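Polycyclic ketone monooxygenase (Myceliophthora thermophila, PDB 5MQ6) uses FAD and NADPH to insert one oxygen atom beside the carbonyl of ketones, polycyclic ones above all, giving esters or lactones in a Baeyer-Villiger oxidation. Local coordinates at residues A[340-345]-A[368-373]; A[358-363]-A[389-394]; A[362-367]-A[421-426]. One frame throughout, in Å; residues are numbered along the deposited sequence.

The three contacts gather round the chain from helix 328-340 to strand 428-429, which runs to the edge of the NADPH site. The centres of interactions 2 and 3 are about 8 Å apart, and that of interaction 1 lies about 12 and 13 Å from them. Interactions 2 and 3 share Phe362 and Ser363, and a probable hydrogen bond of 2.6 Å between Asp392 OD1 and Thr422 OG1 ties them further. Interaction 1 meets both, among others through Asp342, whose CB lies 3.7 Å from Ser363 OG. Interaction 3 alone holds residues of the nucleotide pocket, Lys425 and Arg426; interaction 1 lies away from the annotated sites, its Thr341 side chain about 14 Å from the bound FAD.

Interaction 1: residues A[340-345]-A[368-373]; sequences LTDAAE and SPRHGI
An ST turn headed by Ser368, between helices 363-366 and 378-406, meets the residues that follow helix 328-340. Ser368 OG lies anti to its own backbone N (chi1 -179°) and donates to Thr341 O at 2.6 Å, approaching almost in line with that carbonyl. Ser368 OG also accepts from Arg370 N at 3.3 Å, so a small hydroxyl both closes its own turn and grips the facing chain. Asp342 divides its two oxygens between Arg370 and His371. OD1 forms a salt bridge to Arg370 NH1 at 3.1 Å, with carboxylate and guanidinium turned 66° against each other rather than lying flat in a paired, two-pronged bridge. OD2 takes the N-H of His371 NE2 at 2.7 Å, the imidazole nitrogen arriving from above the carboxylate plane. Asp342 O sits over one face of the guanidinium, 3.0 Å from Arg370 CZ. Arg387 of helix 378-406 adds a long, weak ion pair to OD2, and these charges together would probably keep the aspartate ionised. Beside them, Ala343 CB touches Pro369 CD at 3.8 Å, a methyl that fits against the CD-CG side of the proline ring. The two interhelix loops are joined by the hydroxyl of an ST turn, a salt bridge and a His-carboxylate hydrogen bond.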
loop_
_atom_site.group_PDB
_atom_site.type_symbol
_atom_site.label_atom_id
_atom_site.label_comp_id
_atom_site.label_asym_id
_atom_site.label_seq_id
_atom_site.Cartn_x
_atom_site.Cartn_y
_atom_site.Cartn_z
ATOM N N LEU A 340 16.331 -7.076 -2.786
ATOM C CA LEU A 340 15.737 -5.847 -3.208
ATOM C C LEU A 340 16.461 -4.616 -2.715
ATOM O O LEU A 340 16.290 -3.534 -3.284
ATOM C CB LEU A 340 14.243 -5.795 -2.717
ATOM C CG LEU A 340 13.452 -6.834 -3.461
ATOM C CD1 LEU A 340 12.189 -7.287 -2.684
ATOM C CD2 LEU A 340 13.149 -6.355 -4.886
ATOM N N THR A 341 17.284 -4.766 -1.682
ATOM C CA THR A 341 18.106 -3.653 -1.177
ATOM C C THR A 341 19.549 -3.783 -1.735
ATOM O O THR A 341 20.488 -3.092 -1.319
ATOM C CB THR A 341 18.124 -3.632 0.357
ATOM O OG1 THR A 341 18.554 -4.897 0.900
ATOM C CG2 THR A 341 16.801 -3.345 0.882
ATOM N N ASP A 342 19.735 -4.665 -2.676
ATOM C CA ASP A 342 21.061 -4.853 -3.321
ATOM C C ASP A 342 22.099 -5.214 -2.248
ATOM O O ASP A 342 23.191 -4.618 -2.146
ATOM C CB ASP A 342 21.406 -3.643 -4.181
ATOM C CG ASP A 342 22.701 -3.814 -5.006
ATOM O OD1 ASP A 342 23.028 -4.961 -5.362
ATOM O OD2 ASP A 342 23.383 -2.782 -5.327
ATOM N N ALA A 343 21.724 -6.169 -1.405
ATOM C CA ALA A 343 22.535 -6.539 -0.258
ATOM C C ALA A 343 22.735 -8.021 -0.086
ATOM O O ALA A 343 23.209 -8.409 0.949
ATOM C CB ALA A 343 21.916 -5.975 0.981
ATOM N N ALA A 344 22.416 -8.852 -1.067
ATOM C CA ALA A 344 22.511 -10.281 -0.860
ATOM C C ALA A 344 24.006 -10.636 -0.803
ATOM O O ALA A 344 24.745 -10.277 -1.707
ATOM C CB ALA A 344 21.789 -11.051 -1.966
ATOM N N GLU A 345 24.433 -11.274 0.290
ATOM C CA GLU A 345 25.832 -11.740 0.402
ATOM C C GLU A 345 26.174 -12.998 -0.434
ATOM O O GLU A 345 25.283 -13.785 -0.783
ATOM C CB GLU A 345 26.179 -11.932 1.861
ATOM C CG GLU A 345 26.717 -10.637 2.488
ATOM C CD GLU A 345 26.215 -10.389 3.899
ATOM O OE1 GLU A 345 26.285 -9.205 4.333
ATOM O OE2 GLU A 345 25.737 -11.347 4.565
ATOM N N SER A 368 19.823 0.874 0.067
ATOM C CA SER A 368 20.759 -0.234 0.124
ATOM C C SER A 368 21.712 0.027 1.227
ATOM O O SER A 368 22.128 1.133 1.336
ATOM C CB SER A 368 21.592 -0.283 -1.185
ATOM O OG SER A 368 22.490 -1.374 -1.169
ATOM N N PRO A 369 22.101 -0.974 2.039
ATOM C CA PRO A 369 23.168 -0.665 3.002
ATOM C C PRO A 369 24.572 -0.797 2.449
ATOM O O PRO A 369 25.556 -0.775 3.225
ATOM C CB PRO A 369 23.001 -1.757 4.061
ATOM C CG PRO A 369 22.466 -2.952 3.301
ATOM C CD PRO A 369 21.619 -2.348 2.204
ATOM N N ARG A 370 24.730 -1.003 1.162
ATOM C CA ARG A 370 26.013 -1.465 0.696
ATOM C C ARG A 370 26.813 -0.401 0.017
ATOM O O ARG A 370 27.952 -0.667 -0.333
ATOM C CB ARG A 370 25.755 -2.567 -0.299
ATOM C CG ARG A 370 26.903 -3.481 -0.491
ATOM C CD ARG A 370 26.910 -3.913 -1.907
ATOM N NE ARG A 370 26.198 -5.147 -2.082
ATOM C CZ ARG A 370 25.800 -5.604 -3.269
ATOM N NH1 ARG A 370 25.981 -4.867 -4.391
ATOM N NH2 ARG A 370 25.180 -6.801 -3.335
ATOM N N HIS A 371 26.224 0.756 -0.262
ATOM C CA HIS A 371 26.890 1.681 -1.120
ATOM C C HIS A 371 27.125 3.015 -0.475
ATOM O O HIS A 371 27.384 3.941 -1.189
ATOM C CB HIS A 371 26.108 1.894 -2.433
ATOM C CG HIS A 371 25.894 0.651 -3.201
ATOM N ND1 HIS A 371 26.830 0.150 -4.077
ATOM C CD2 HIS A 371 24.882 -0.235 -3.187
ATOM C CE1 HIS A 371 26.382 -0.973 -4.598
ATOM N NE2 HIS A 371 25.208 -1.236 -4.063
ATOM N N GLY A 372 27.052 3.144 0.837
ATOM C CA GLY A 372 27.241 4.459 1.499
ATOM C C GLY A 372 26.030 5.376 1.339
ATOM O O GLY A 372 24.963 4.917 0.982
ATOM N N ILE A 373 26.241 6.667 1.578
ATOM C CA ILE A 373 25.256 7.703 1.472
ATOM C C ILE A 373 25.650 8.564 0.316
ATOM O O ILE A 373 26.820 8.836 0.120
ATOM C CB ILE A 373 25.209 8.497 2.789
ATOM C CG1 ILE A 373 24.467 7.641 3.840
ATOM C CG2 ILE A 373 24.523 9.854 2.592
ATOM C CD1 ILE A 373 24.835 7.879 5.287
#

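Interaction 2: residues A[358-363]-A[389-394]; sequences EMPAFS and YKLDLP
Leu391 reaches from its helix toward Pro360 and Ala361 and sets its two methyls against different surfaces. With CG anti to the backbone N (chi1 -171°), the branch point is carried out toward the facing turn, 4.3 Å from Ala361 CB. CD1 rests against the proline ring, 3.9 Å from Pro360 CG, while CD2 lies 3.7 Å from Pro360 O. The Pro360 and Leu391 side chains cross obliquely; the fork of the leucine lets it meet ring and backbone at once. Ala361 points at the helix, and its methyl comes 3.3 Å from Asp392 OD1; a CB alone lets the chains draw so near.

The facing element is a 3-10 turn, residues 360-362, laid against the middle of helix 378-406. Proline, with its ring-fixed phi, suits the first position of such a turn. Ser363 OG donates back to Pro360 O at 2.7 Å, in the plane of that carbonyl, and so reinforces the weak backbone bond from Ser363 N to the same oxygen.

Polar continuity between the two elements is carried by a water, which accepts from Ala361 N at 3.1 Å and donates to Asp392 OD1 at 2.9 Å. That carboxylate oxygen has Thr422 OG1 as a further partner, which joins the helix to the loop leading to Lys425. The same CD2 of Leu391 also packs beside Asp342 OD2, which belongs to the neighbouring contact.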
loop_
_atom_site.group_PDB
_atom_site.type_symbol
_atom_site.label_atom_id
_atom_site.label_comp_id
_atom_site.label_asym_id
_atom_site.label_seq_id
_atom_site.Cartn_x
_atom_site.Cartn_y
_atom_site.Cartn_z
ATOM N N GLU A 358 15.413 -10.921 -8.577
ATOM C CA GLU A 358 16.096 -10.677 -9.838
ATOM C C GLU A 358 16.110 -9.220 -10.265
ATOM O O GLU A 358 16.297 -8.910 -11.459
ATOM C CB GLU A 358 15.453 -11.491 -10.982
ATOM C CG GLU A 358 15.666 -12.964 -10.861
ATOM C CD GLU A 358 14.986 -13.776 -11.971
ATOM O OE1 GLU A 358 15.683 -14.468 -12.705
ATOM O OE2 GLU A 358 13.792 -13.766 -12.122
ATOM N N MET A 359 15.883 -8.335 -9.307
ATOM C CA MET A 359 15.713 -6.909 -9.593
ATOM C C MET A 359 16.452 -6.046 -8.531
ATOM O O MET A 359 15.828 -5.274 -7.767
ATOM C CB MET A 359 14.219 -6.615 -9.684
ATOM C CG MET A 359 13.371 -7.237 -8.622
ATOM S SD MET A 359 11.639 -6.675 -8.853
ATOM C CE MET A 359 11.206 -7.455 -10.384
ATOM N N PRO A 360 17.789 -6.173 -8.478
ATOM C CA PRO A 360 18.596 -5.455 -7.498
ATOM C C PRO A 360 18.577 -3.928 -7.661
ATOM O O PRO A 360 18.818 -3.227 -6.705
ATOM C CB PRO A 360 20.016 -6.038 -7.746
ATOM C CG PRO A 360 19.999 -6.314 -9.243
ATOM C CD PRO A 360 18.626 -6.928 -9.433
ATOM N N ALA A 361 18.170 -3.423 -8.824
ATOM C CA ALA A 361 17.959 -1.975 -8.975
ATOM C C ALA A 361 16.692 -1.496 -8.336
ATOM O O ALA A 361 16.470 -0.258 -8.268
ATOM C CB ALA A 361 17.948 -1.533 -10.444
ATOM N N PHE A 362 15.837 -2.423 -7.866
ATOM C CA PHE A 362 14.727 -1.913 -6.979
ATOM C C PHE A 362 15.208 -1.100 -5.762
ATOM O O PHE A 362 14.486 -0.224 -5.226
ATOM C CB PHE A 362 13.757 -3.016 -6.567
ATOM C CG PHE A 362 12.370 -2.533 -6.237
ATOM C CD1 PHE A 362 11.514 -2.079 -7.245
ATOM C CD2 PHE A 362 11.892 -2.580 -4.909
ATOM C CE1 PHE A 362 10.209 -1.626 -6.933
ATOM C CE2 PHE A 362 10.632 -2.115 -4.597
ATOM C CZ PHE A 362 9.774 -1.661 -5.615
ATOM N N SER A 363 16.420 -1.353 -5.354
ATOM C CA SER A 363 17.076 -0.612 -4.267
ATOM C C SER A 363 17.140 0.911 -4.544
ATOM O O SER A 363 17.272 1.736 -3.611
ATOM C CB SER A 363 18.513 -1.166 -4.163
ATOM O OG SER A 363 19.210 -0.903 -5.394
ATOM N N TYR A 389 21.201 2.886 -13.045
ATOM C CA TYR A 389 20.809 2.581 -14.437
ATOM C C TYR A 389 21.552 1.337 -15.024
ATOM O O TYR A 389 20.932 0.460 -15.691
ATOM C CB TYR A 389 20.960 3.834 -15.323
ATOM C CG TYR A 389 19.739 4.708 -15.253
ATOM C CD1 TYR A 389 19.575 5.640 -14.252
ATOM C CD2 TYR A 389 18.738 4.596 -16.176
ATOM C CE1 TYR A 389 18.424 6.428 -14.165
ATOM C CE2 TYR A 389 17.591 5.358 -16.089
ATOM C CZ TYR A 389 17.452 6.281 -15.083
ATOM O OH TYR A 389 16.301 7.044 -14.997
ATOM N N LYS A 390 22.848 1.251 -14.755
ATOM C CA LYS A 390 23.642 0.094 -15.173
ATOM C C LYS A 390 23.231 -1.130 -14.425
ATOM O O LYS A 390 23.136 -2.170 -15.020
ATOM C CB LYS A 390 25.143 0.271 -14.955
ATOM C CG LYS A 390 25.853 1.274 -15.868
ATOM C CD LYS A 390 27.375 0.960 -15.955
ATOM C CE LYS A 390 28.313 2.063 -15.437
ATOM N NZ LYS A 390 28.913 2.872 -16.539
ATOM N N LEU A 391 22.984 -1.027 -13.123
ATOM C CA LEU A 391 22.469 -2.168 -12.398
ATOM C C LEU A 391 21.142 -2.746 -12.930
ATOM O O LEU A 391 20.935 -3.977 -13.010
ATOM C CB LEU A 391 22.310 -1.777 -10.932
ATOM C CG LEU A 391 21.974 -2.869 -9.936
ATOM C CD1 LEU A 391 23.040 -3.983 -9.945
ATOM C CD2 LEU A 391 21.797 -2.170 -8.559
ATOM N N ASP A 392 20.243 -1.863 -13.322
ATOM C CA ASP A 392 18.937 -2.276 -13.806
ATOM C C ASP A 392 18.881 -2.849 -15.217
ATOM O O ASP A 392 17.910 -3.582 -15.589
ATOM C CB ASP A 392 17.991 -1.108 -13.759
ATOM C CG ASP A 392 16.567 -1.552 -13.799
ATOM O OD1 ASP A 392 16.222 -2.518 -13.102
ATOM O OD2 ASP A 392 15.785 -0.943 -14.567
ATOM N N LEU A 393 19.854 -2.473 -16.033
ATOM C CA LEU A 393 19.819 -2.765 -17.437
ATOM C C LEU A 393 19.549 -4.256 -17.752
ATOM O O LEU A 393 18.665 -4.554 -18.560
ATOM C CB LEU A 393 21.109 -2.275 -18.094
ATOM C CG LEU A 393 21.338 -2.786 -19.504
ATOM C CD1 LEU A 393 20.314 -2.193 -20.394
ATOM C CD2 LEU A 393 22.713 -2.339 -19.927
ATOM N N PRO A 394 20.259 -5.174 -17.101
ATOM C CA PRO A 394 20.029 -6.551 -17.488
ATOM C C PRO A 394 18.594 -7.042 -17.170
ATOM O O PRO A 394 17.953 -7.700 -18.029
ATOM C CB PRO A 394 21.044 -7.324 -16.663
ATOM C CG PRO A 394 22.127 -6.341 -16.371
ATOM C CD PRO A 394 21.467 -5.032 -16.249
HETATM O O HOH W 1 17.232 -4.695 -11.463
#

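Interaction 3: residues A[362-367]-A[421-426]; sequences FSAVIG and PTWCKR. With NDP (NADPH dihydro-nicotinamide-adenine-dinucleotide phosphate), chain C.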
loop_
_atom_site.group_PDB
_atom_site.type_symbol
_atom_site.label_atom_id
_atom_site.label_comp_id
_atom_site.label_asym_id
_atom_site.label_seq_id
_atom_site.Cartn_x
_atom_site.Cartn_y
_atom_site.Cartn_z
ATOM N N PHE A 362 15.837 -2.423 -7.866
ATOM C CA PHE A 362 14.727 -1.913 -6.979
ATOM C C PHE A 362 15.208 -1.100 -5.762
ATOM O O PHE A 362 14.486 -0.224 -5.226
ATOM C CB PHE A 362 13.757 -3.016 -6.567
ATOM C CG PHE A 362 12.370 -2.533 -6.237
ATOM C CD1 PHE A 362 11.514 -2.079 -7.245
ATOM C CD2 PHE A 362 11.892 -2.580 -4.909
ATOM C CE1 PHE A 362 10.209 -1.626 -6.933
ATOM C CE2 PHE A 362 10.632 -2.115 -4.597
ATOM C CZ PHE A 362 9.774 -1.661 -5.615
ATOM N N SER A 363 16.420 -1.353 -5.354
ATOM C CA SER A 363 17.076 -0.612 -4.267
ATOM C C SER A 363 17.140 0.911 -4.544
ATOM O O SER A 363 17.272 1.736 -3.611
ATOM C CB SER A 363 18.513 -1.166 -4.163
ATOM O OG SER A 363 19.210 -0.903 -5.394
ATOM N N ALA A 364 17.012 1.293 -5.811
ATOM C CA ALA A 364 16.926 2.701 -6.176
ATOM C C ALA A 364 15.863 3.386 -5.355
ATOM O O ALA A 364 15.971 4.520 -5.043
ATOM C CB ALA A 364 16.590 2.869 -7.690
ATOM N N VAL A 365 14.769 2.708 -5.103
ATOM C CA VAL A 365 13.670 3.343 -4.397
ATOM C C VAL A 365 13.534 2.904 -2.974
ATOM O O VAL A 365 12.813 3.556 -2.264
ATOM C CB VAL A 365 12.298 3.253 -5.045
ATOM C CG1 VAL A 365 12.239 4.221 -6.240
ATOM C CG2 VAL A 365 11.934 1.809 -5.400
ATOM N N ILE A 366 14.159 1.796 -2.600
ATOM C CA ILE A 366 14.102 1.251 -1.236
ATOM C C ILE A 366 15.283 1.643 -0.341
ATOM O O ILE A 366 15.088 1.905 0.846
ATOM C CB ILE A 366 14.015 -0.304 -1.337
ATOM C CG1 ILE A 366 12.705 -0.684 -1.953
ATOM C CG2 ILE A 366 14.204 -0.930 -0.014
ATOM C CD1 ILE A 366 11.540 0.064 -1.401
ATOM N N GLY A 367 16.481 1.757 -0.911
ATOM C CA GLY A 367 17.690 1.963 -0.112
ATOM C C GLY A 367 18.577 0.754 -0.308
ATOM O O GLY A 367 18.127 -0.292 -0.752
ATOM N N PRO A 421 12.917 2.518 -15.858
ATOM C CA PRO A 421 13.608 1.682 -14.872
ATOM C C PRO A 421 12.637 0.887 -13.968
ATOM O O PRO A 421 11.552 1.360 -13.652
ATOM C CB PRO A 421 14.352 2.690 -14.030
ATOM C CG PRO A 421 14.441 3.925 -14.848
ATOM C CD PRO A 421 13.251 3.935 -15.737
ATOM N N THR A 422 13.037 -0.310 -13.593
ATOM C CA THR A 422 12.255 -1.205 -12.769
ATOM C C THR A 422 11.711 -0.479 -11.509
ATOM O O THR A 422 10.589 -0.705 -11.102
ATOM C CB THR A 422 13.103 -2.425 -12.302
ATOM O OG1 THR A 422 13.756 -3.092 -13.429
ATOM C CG2 THR A 422 12.227 -3.429 -11.594
ATOM N N TRP A 423 12.539 0.355 -10.885
ATOM C CA TRP A 423 12.105 1.064 -9.706
ATOM C C TRP A 423 10.954 2.129 -9.845
ATOM O O TRP A 423 10.486 2.577 -8.821
ATOM C CB TRP A 423 13.315 1.660 -9.012
ATOM C CG TRP A 423 13.959 2.824 -9.725
ATOM C CD1 TRP A 423 13.507 4.107 -9.765
ATOM C CD2 TRP A 423 15.165 2.798 -10.505
ATOM N NE1 TRP A 423 14.372 4.880 -10.468
ATOM C CE2 TRP A 423 15.400 4.115 -10.936
ATOM C CE3 TRP A 423 16.098 1.798 -10.821
ATOM C CZ2 TRP A 423 16.505 4.475 -11.711
ATOM C CZ3 TRP A 423 17.217 2.144 -11.612
ATOM C CH2 TRP A 423 17.418 3.490 -12.029
ATOM N N CYS A 424 10.523 2.527 -11.048
ATOM C CA CYS A 424 9.547 3.605 -11.221
ATOM C C CYS A 424 8.081 3.213 -11.014
ATOM O O CYS A 424 7.241 4.087 -10.886
ATOM C CB CYS A 424 9.655 4.216 -12.629
ATOM S SG CYS A 424 11.182 5.107 -12.938
ATOM N N LYS A 425 7.774 1.920 -11.035
ATOM C CA LYS A 425 6.457 1.393 -10.791
ATOM C C LYS A 425 6.602 0.122 -10.037
ATOM O O LYS A 425 7.669 -0.521 -10.062
ATOM C CB LYS A 425 5.727 0.990 -12.083
ATOM C CG LYS A 425 5.602 2.046 -13.140
ATOM C CD LYS A 425 4.629 3.174 -12.788
ATOM C CE LYS A 425 3.966 3.806 -14.026
ATOM N NZ LYS A 425 2.764 4.603 -13.633
ATOM N N ARG A 426 5.497 -0.320 -9.462
ATOM C CA ARG A 426 5.528 -1.620 -8.782
ATOM C C ARG A 426 5.725 -2.742 -9.835
ATOM O O ARG A 426 5.096 -2.754 -10.888
ATOM C CB ARG A 426 4.352 -1.920 -7.833
ATOM C CG ARG A 426 4.831 -2.935 -6.763
ATOM C CD ARG A 426 3.843 -3.176 -5.682
ATOM N NE ARG A 426 3.949 -4.435 -4.949
ATOM C CZ ARG A 426 4.509 -4.566 -3.727
ATOM N NH1 ARG A 426 5.153 -3.566 -3.114
ATOM N NH2 ARG A 426 4.477 -5.718 -3.090
HETATM P PA NDP C . -2.426 1.322 -10.227
HETATM O O1A NDP C . -2.552 2.795 -9.706
HETATM O O2A NDP C . -1.160 0.511 -10.098
HETATM O O5B NDP C . -2.960 1.329 -11.742
HETATM C C5B NDP C . -3.969 2.202 -12.205
HETATM C C4B NDP C . -3.914 2.042 -13.711
HETATM O O4B NDP C . -4.892 2.915 -14.336
HETATM C C3B NDP C . -2.530 2.397 -14.262
HETATM O O3B NDP C . -2.102 1.358 -15.162
HETATM C C2B NDP C . -2.818 3.736 -14.904
HETATM O O2B NDP C . -1.889 4.107 -15.964
HETATM C C1B NDP C . -4.243 3.570 -15.383
HETATM N N9A NDP C . -4.851 4.870 -15.670
HETATM C C8A NDP C . -4.934 5.972 -14.856
HETATM N N7A NDP C . -5.535 6.997 -15.490
HETATM C C5A NDP C . -5.818 6.505 -16.723
HETATM C C6A NDP C . -6.427 7.069 -17.921
HETATM N N6A NDP C . -6.835 8.331 -17.873
HETATM N N1A NDP C . -6.546 6.269 -19.002
HETATM C C2A NDP C . -6.112 4.969 -19.045
HETATM N N3A NDP C . -5.521 4.367 -18.000
HETATM C C4A NDP C . -5.366 5.111 -16.849
HETATM O O3 NDP C . -3.534 0.408 -9.534
HETATM P PN NDP C . -3.626 -1.218 -9.312
HETATM O O1N NDP C . -5.004 -1.437 -8.610
HETATM O O2N NDP C . -3.395 -1.971 -10.603
HETATM O O5D NDP C . -2.417 -1.575 -8.297
HETATM C C5D NDP C . -2.310 -0.799 -7.056
HETATM C C4D NDP C . -1.370 -1.464 -6.067
HETATM O O4D NDP C . -1.953 -2.679 -5.545
HETATM C C3D NDP C . -0.141 -2.008 -6.799
HETATM O O3D NDP C . 0.792 -1.011 -7.364
HETATM C C2D NDP C . 0.363 -3.084 -5.814
HETATM O O2D NDP C . 1.065 -2.479 -4.680
HETATM C C1D NDP C . -0.956 -3.773 -5.466
HETATM P P2B NDP C . -0.564 4.963 -15.586
HETATM O O1X NDP C . -1.074 6.075 -14.658
HETATM O O2X NDP C . -0.040 5.604 -16.853
HETATM O O3X NDP C . 0.470 3.967 -15.043
#
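The indole of Trp423 is sandwiched between Ala364 CB over one face and Pro421 CB over the other. The alanine methyl lies toward the rim in a CH-pi position, though it is modelled too close for its exact distance to be trusted; Pro421 CB stands 3.4 Å above the ring plane, over its centre. At the indole's polar edge NE1 is hydrogen-bonded to Ser592 O, and the ring of Tyr389 on helix 378-406 makes an edge-to-face pair with Trp423. The Phe362 ring has Val365 CG2 over the centre of one face, while Thr422 O and Lys425 O come near its plane at the edge, with CE1 4.2 Å from Lys425 O. Val365 bridges both aromatics: its other methyl, CG1, touches Trp423 CD1 at 3.7 Å and Trp423 O at 3.5 Å. A beta-branched residue, offering two methyls close to the backbone, suits such a wedge.

Beyond this packing the loop turns to the cofactors. Cys424 is fastened by its disulfide to Cys596. Lys425, its chain bent at chi2 (-71°) where CD turns aside, donates from NZ to O3X of the NADPH 2'-phosphate at 2.8 Å; Pro598 O also accepts from NZ. Arg426, extended from CG to NE, brings CD within 3.0 Å of O2D of the nicotinamide ribose and forms a salt bridge with Asp133. A lysine on the 2'-phosphate, the group that distinguishes NADPH from NADH, is consistent with a preference for NADPH, and the next residue, Arg426, touches both NADPH and FAD, which places the loop at the cofactor site of this Baeyer-Villiger monooxygenase.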